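Local coordinates for putative cell adhesion protein (Parabacteroides distasonis, PDB 3LIU), which probably serves as a structural subunit of a distinct type of bacterial pilus, as a fimbrillin of the FimA/Mfa1 family, at residues 90-94 with 95-99; 141-144 with 145-148. All blocks are in the same frame, centred on the assembly; numbering follows the deposited sequence.

How the interactions relate
Following the chain from the N terminus, interaction 1 comes first: strand 82-90 ends, a short loop passes through 91-93, and residues 95-99 run in helix 94-101. The chain then goes on through helix 106-110 and strands 113-115 and 127-136 to interaction 2, where strand 141-144 gives way to the loop leading to strand 151-155. Each contact is local and closes its own short turn, so the two stand in series and neither nest nor cross. The centres of interactions 1 and 2 lie about 24 Å apart, and the two do not touch. Interaction 1 joins a strand end to a helix beside strand 45-52; interaction 2 ends a strand lying between 16-24 and 158-162.

Interaction 1 of 2, residues 90-94 with 95-99; sequences ANAAP and VIQTE
A92 and A93 meet I96 and Q97 at the N terminus of helix 94-101, where the chain leaves strand 82-90 and A93 takes the N-cap position. The tight part lies on the buried side of this first turn. Here the CB of A92 touches two side chains, 3.9 Å from CG of Q97 and 4.1 Å from CG2 of I96, while CB of A93 rests 4.0 Å from CG1 of I96. Alanine suits both positions, since single methyl groups let the loop lie close to the helix. The branched I96 fills the space beyond them and continues onto I114 and N115 of strand 113-115, and A92 and Q97 both reach T47 of strand 45-52.

Two polar links run back across the turn. The backbone N of Q97 donates to A93 O at 2.9 Å, an i to i+4 helical bond. The Q97 side chain adds a second: with CG beside the backbone N (chi1 -65°) and the chain extended beyond it, the amide runs back along the loop to the carbonyl of A92. Glutamine has the reach and the N-H that this requires. Just before A92, N91 gives its side chain to D42, N44 and L125, fixing the end of the strand.

The other side is looser and faces solvent through P94, V95 and T98. Proline fits the first turn because its missing N-H costs no helical bond there. T98 N reaches P94 O in a weak bond of 3.5 Å, and a water donates to the same oxygen while also bonding T98 OG1. Q97 crosses from one part to the other, its CG against the loop and its amide beside P94 CA. Its NE2 donates to A92 O at 3.0 Å, nearly straight at 168°; A92 O lies almost in the plane of the Q97 amide, whereas NE2 stands tilted 27° from the carbonyl plane of A92.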
ATOM      1  N   ALA A  90       0.650   0.154 -14.211  1.00 11.16           N
ATOM      2  CA  ALA A  90       1.955   0.835 -14.229  1.00 11.87           C
ATOM      3  C   ALA A  90       2.966   0.121 -13.361  1.00 11.43           C
ATOM      4  O   ALA A  90       2.650  -0.319 -12.244  1.00  8.64           O
ATOM      5  CB  ALA A  90       1.824   2.313 -13.753  1.00  8.74           C
ATOM      6  N   ASN A  91       4.194   0.053 -13.874  1.00 13.44           N
ATOM      7  CA  ASN A  91       5.380  -0.318 -13.096  1.00 11.67           C
ATOM      8  C   ASN A  91       5.369  -1.784 -12.611  1.00 13.50           C
ATOM      9  O   ASN A  91       5.871  -2.096 -11.549  1.00 14.21           O
ATOM     10  CB  ASN A  91       5.570   0.653 -11.926  1.00 12.93           C
ATOM     11  CG  ASN A  91       5.765   2.102 -12.390  1.00 13.41           C
ATOM     12  OD1 ASN A  91       6.377   2.338 -13.414  1.00 17.50           O
ATOM     13  ND2 ASN A  91       5.187   3.064 -11.659  1.00  9.87           N
ATOM     14  N   ALA A  92       4.752  -2.671 -13.376  1.00 14.15           N
ATOM     15  CA  ALA A  92       4.772  -4.086 -13.033  1.00 13.92           C
ATOM     16  C   ALA A  92       6.201  -4.623 -13.053  1.00 12.13           C
ATOM     17  O   ALA A  92       6.968  -4.374 -14.008  1.00  9.79           O
ATOM     18  CB  ALA A  92       3.876  -4.889 -13.967  1.00  8.43           C
ATOM     19  N   ALA A  93       6.551  -5.391 -12.027  1.00 12.49           N
ATOM     20  CA  ALA A  93       7.879  -6.036 -11.973  1.00 12.75           C
ATOM     21  C   ALA A  93       8.017  -6.951 -13.201  1.00 12.06           C
ATOM     22  O   ALA A  93       7.017  -7.402 -13.749  1.00 11.02           O
ATOM     23  CB  ALA A  93       8.074  -6.817 -10.670  1.00 10.95           C
ATOM     24  N   PRO A  94       9.244  -7.155 -13.692  1.00 13.17           N
ATOM     25  CA  PRO A  94       9.438  -8.006 -14.889  1.00 14.55           C
ATOM     26  C   PRO A  94       8.709  -9.345 -14.891  1.00 13.58           C
ATOM     27  O   PRO A  94       8.066  -9.684 -15.878  1.00 13.16           O
ATOM     28  CB  PRO A  94      10.953  -8.194 -14.910  1.00 12.45           C
ATOM     29  CG  PRO A  94      11.434  -6.838 -14.507  1.00 14.53           C
ATOM     30  CD  PRO A  94      10.501  -6.447 -13.349  1.00 15.59           C
ATOM     31  N   VAL A  95       8.773 -10.085 -13.792  1.00 12.56           N
ATOM     32  CA  VAL A  95       8.105 -11.399 -13.734  1.00 14.11           C
ATOM     33  C   VAL A  95       6.580 -11.200 -13.750  1.00 13.41           C
ATOM     34  O   VAL A  95       5.848 -12.007 -14.357  1.00 11.03           O
ATOM     35  CB  VAL A  95       8.549 -12.225 -12.487  1.00 15.85           C
ATOM     36  CG1 VAL A  95       7.651 -13.444 -12.232  1.00 15.46           C
ATOM     37  CG2 VAL A  95      10.019 -12.699 -12.624  1.00 11.40           C
ATOM     38  N   ILE A  96       6.098 -10.129 -13.127  1.00  9.30           N
ATOM     39  CA  ILE A  96       4.645  -9.834 -13.142  1.00 13.25           C
ATOM     40  C   ILE A  96       4.184  -9.503 -14.586  1.00 13.89           C
ATOM     41  O   ILE A  96       3.089  -9.853 -14.991  1.00 15.33           O
ATOM     42  CB  ILE A  96       4.266  -8.693 -12.166  1.00 13.80           C
ATOM     43  CG1 ILE A  96       4.749  -8.983 -10.735  1.00 15.74           C
ATOM     44  CG2 ILE A  96       2.714  -8.365 -12.193  1.00 11.13           C
ATOM     45  CD1 ILE A  96       4.236 -10.346 -10.108  1.00 14.79           C
ATOM     46  N   GLN A  97       5.029  -8.838 -15.361  1.00 11.93           N
ATOM     47  CA  GLN A  97       4.687  -8.517 -16.744  1.00 12.47           C
ATOM     48  C   GLN A  97       4.375  -9.787 -17.541  1.00 13.08           C
ATOM     49  O   GLN A  97       3.441  -9.808 -18.313  1.00 13.17           O
ATOM     50  CB  GLN A  97       5.810  -7.735 -17.436  1.00 11.65           C
ATOM     51  CG  GLN A  97       6.094  -6.349 -16.868  1.00 11.88           C
ATOM     52  CD  GLN A  97       7.349  -5.732 -17.482  1.00 16.81           C
ATOM     53  OE1 GLN A  97       7.761  -6.113 -18.569  1.00 13.16           O
ATOM     54  NE2 GLN A  97       7.986  -4.822 -16.760  1.00 16.23           N
ATOM     55  N   THR A  98       5.125 -10.859 -17.285  1.00 11.95           N
ATOM     56  CA  THR A  98       4.925 -12.107 -17.962  1.00 11.06           C
ATOM     57  C   THR A  98       3.695 -12.820 -17.458  1.00 11.97           C
ATOM     58  O   THR A  98       2.904 -13.364 -18.255  1.00 12.91           O
ATOM     59  CB  THR A  98       6.148 -13.011 -17.808  1.00 12.09           C
ATOM     60  OG1 THR A  98       7.260 -12.369 -18.418  1.00 13.67           O
ATOM     61  CG2 THR A  98       5.903 -14.349 -18.508  1.00 10.07           C
ATOM     62  N   GLU A  99       3.510 -12.811 -16.149  1.00 11.17           N
ATOM     63  CA  GLU A  99       2.289 -13.376 -15.573  1.00 15.70           C
ATOM     64  C   GLU A  99       1.042 -12.705 -16.160  1.00 13.85           C
ATOM     65  O   GLU A  99       0.096 -13.375 -16.540  1.00  8.77           O
ATOM     66  CB  GLU A  99       2.297 -13.241 -14.047  1.00 14.94           C
ATOM     67  CG  GLU A  99       3.311 -14.154 -13.367  1.00 20.28           C
ATOM     68  CD  GLU A  99       3.295 -14.059 -11.842  1.00 26.95           C
ATOM     69  OE1 GLU A  99       2.533 -13.276 -11.269  1.00 30.72           O
ATOM     70  OE2 GLU A  99       4.064 -14.785 -11.194  1.00 33.05           O
TER
HETATM   71  O   HOH W   1       8.644 -10.172 -18.327  1.00 31.63           O

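Interaction 2 of 2, residues 141-144 with 145-148; sequences TNYI and GYDD
Y143 and I144 are extended, and the chain bends sharply at G145 before Y146, which brings residues three apart back together. G145 has a positive phi of 100°. A beta carbon there would be jammed against the carbonyl oxygen of I144, so glycine is the residue that the bend calls for. E162 steadies the turn, its carboxylate taking the backbone N of G145 on OE2 and that of Y146 on OE1.

The two tyrosines meet with the edge of the Y143 ring directed at the face of the Y146 ring. In each, CG lies beside its own backbone N (chi1 -66° in Y143), which swings the rings together on one side of the bend. The planes stand at 56°, tilted rather than perpendicular, with the centroids 4.9 Å apart. CD1 of Y143 sits 3.7 Å above the Y146 ring, over its centre. Farther back, CB of Y143 comes within 3.7 Å of CD1 of Y146.

Strand 141-144 runs parallel to strands 16-24 and 158-162 in the N-terminal part of this FimA-type, transthyretin-clan beta fold. Y143 is buried against I153 and V155, with CG2 of T141 over one face near the rim; its hydroxyl is spent on I158 O. Tyrosine suits position 146 because its broad ring gives one face to Y143 while the side chain also packs on I153, A20 and A22. An alanine here would take away the ring, and the edge of Y143 would probably be left without its aromatic partner, with a gap opened beside A20 and A22. I144 turns to the other side, where its branched chain meets L19, V163 and V169.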
ATOM      1  N   THR A 141      -6.728   3.490 -36.114  1.00 20.07           N
ATOM      2  CA  THR A 141      -6.126   3.741 -34.823  1.00 19.49           C
ATOM      3  C   THR A 141      -7.185   4.128 -33.752  1.00 19.59           C
ATOM      4  O   THR A 141      -7.849   5.163 -33.861  1.00 19.91           O
ATOM      5  CB  THR A 141      -4.994   4.793 -34.913  1.00 21.05           C
ATOM      6  OG1 THR A 141      -3.963   4.306 -35.782  1.00 23.96           O
ATOM      7  CG2 THR A 141      -4.381   5.051 -33.515  1.00 15.62           C
ATOM      8  N   ASN A 142      -7.349   3.281 -32.735  1.00 15.78           N
ATOM      9  CA  ASN A 142      -8.225   3.608 -31.611  1.00 16.03           C
ATOM     10  C   ASN A 142      -7.423   4.256 -30.492  1.00 15.69           C
ATOM     11  O   ASN A 142      -6.370   3.740 -30.095  1.00 14.06           O
ATOM     12  CB  ASN A 142      -8.928   2.379 -31.051  1.00 17.79           C
ATOM     13  CG  ASN A 142      -9.899   1.784 -32.027  1.00 16.66           C
ATOM     14  OD1 ASN A 142     -11.083   2.141 -32.039  1.00 15.82           O
ATOM     15  ND2 ASN A 142      -9.417   0.873 -32.849  1.00 11.56           N
ATOM     16  N   TYR A 143      -7.947   5.360 -29.968  1.00 10.47           N
ATOM     17  CA  TYR A 143      -7.282   6.057 -28.885  1.00 12.32           C
ATOM     18  C   TYR A 143      -8.079   5.906 -27.585  1.00 11.62           C
ATOM     19  O   TYR A 143      -9.320   5.946 -27.594  1.00 13.04           O
ATOM     20  CB  TYR A 143      -7.147   7.542 -29.243  1.00 14.01           C
ATOM     21  CG  TYR A 143      -6.244   7.837 -30.410  1.00 13.56           C
ATOM     22  CD1 TYR A 143      -4.875   7.794 -30.255  1.00 20.97           C
ATOM     23  CD2 TYR A 143      -6.765   8.194 -31.649  1.00 15.75           C
ATOM     24  CE1 TYR A 143      -4.042   8.052 -31.295  1.00 20.38           C
ATOM     25  CE2 TYR A 143      -5.932   8.466 -32.705  1.00 20.56           C
ATOM     26  CZ  TYR A 143      -4.563   8.384 -32.512  1.00 22.24           C
ATOM     27  OH  TYR A 143      -3.674   8.645 -33.511  1.00 21.23           O
ATOM     28  N   ILE A 144      -7.365   5.712 -26.477  1.00 14.07           N
ATOM     29  CA  ILE A 144      -7.964   5.769 -25.159  1.00 11.45           C
ATOM     30  C   ILE A 144      -7.230   6.787 -24.326  1.00 12.19           C
ATOM     31  O   ILE A 144      -6.031   6.632 -23.998  1.00 11.95           O
ATOM     32  CB  ILE A 144      -7.960   4.399 -24.468  1.00 13.93           C
ATOM     33  CG1 ILE A 144      -8.769   3.406 -25.307  1.00 13.08           C
ATOM     34  CG2 ILE A 144      -8.491   4.530 -23.020  1.00 11.27           C
ATOM     35  CD1 ILE A 144      -8.749   1.956 -24.776  1.00 15.01           C
ATOM     36  N   GLY A 145      -7.952   7.844 -23.981  1.00 12.72           N
ATOM     37  CA  GLY A 145      -7.442   8.878 -23.100  1.00 11.92           C
ATOM     38  C   GLY A 145      -6.929  10.134 -23.778  1.00 12.94           C
ATOM     39  O   GLY A 145      -6.331  10.979 -23.110  1.00 16.81           O
ATOM     40  N   TYR A 146      -7.185  10.284 -25.082  1.00 11.98           N
ATOM     41  CA  TYR A 146      -6.614  11.393 -25.850  1.00 14.13           C
ATOM     42  C   TYR A 146      -7.591  12.538 -26.076  1.00 16.98           C
ATOM     43  O   TYR A 146      -7.242  13.536 -26.708  1.00 19.14           O
ATOM     44  CB  TYR A 146      -6.119  10.878 -27.198  1.00 11.76           C
ATOM     45  CG  TYR A 146      -4.840  10.125 -27.145  1.00 15.75           C
ATOM     46  CD1 TYR A 146      -4.796   8.808 -26.684  1.00 19.81           C
ATOM     47  CD2 TYR A 146      -3.657  10.715 -27.570  1.00 21.25           C
ATOM     48  CE1 TYR A 146      -3.596   8.106 -26.661  1.00 21.71           C
ATOM     49  CE2 TYR A 146      -2.463  10.021 -27.561  1.00 19.51           C
ATOM     50  CZ  TYR A 146      -2.434   8.727 -27.085  1.00 21.02           C
ATOM     51  OH  TYR A 146      -1.233   8.061 -27.083  1.00 26.20           O
ATOM     52  N   ASP A 147      -8.817  12.403 -25.587  1.00 17.87           N
ATOM     53  CA  ASP A 147      -9.792  13.490 -25.690  1.00 19.30           C
ATOM     54  C   ASP A 147     -10.856  13.309 -24.623  1.00 20.28           C
ATOM     55  O   ASP A 147     -10.972  12.230 -24.029  1.00 17.72           O
ATOM     56  CB  ASP A 147     -10.430  13.477 -27.061  1.00 18.14           C
ATOM     57  CG  ASP A 147     -10.946  14.830 -27.481  1.00 22.58           C
ATOM     58  OD1 ASP A 147     -10.814  15.800 -26.706  1.00 21.24           O
ATOM     59  OD2 ASP A 147     -11.488  14.900 -28.592  1.00 22.73           O
ATOM     60  N   ASP A 148     -11.638  14.357 -24.388  1.00 21.05           N
ATOM     61  CA  ASP A 148     -12.707  14.301 -23.380  1.00 23.14           C
ATOM     62  C   ASP A 148     -14.082  14.033 -24.013  1.00 21.12           C
ATOM     63  O   ASP A 148     -15.135  14.327 -23.444  1.00 21.25           O
ATOM     64  CB  ASP A 148     -12.709  15.567 -22.506  1.00 23.23           C
ATOM     65  CG  ASP A 148     -12.907  16.828 -23.296  1.00 31.03           C
ATOM     66  OD1 ASP A 148     -13.276  16.754 -24.484  1.00 39.77           O
ATOM     67  OD2 ASP A 148     -12.702  17.916 -22.710  1.00 47.94           O
TER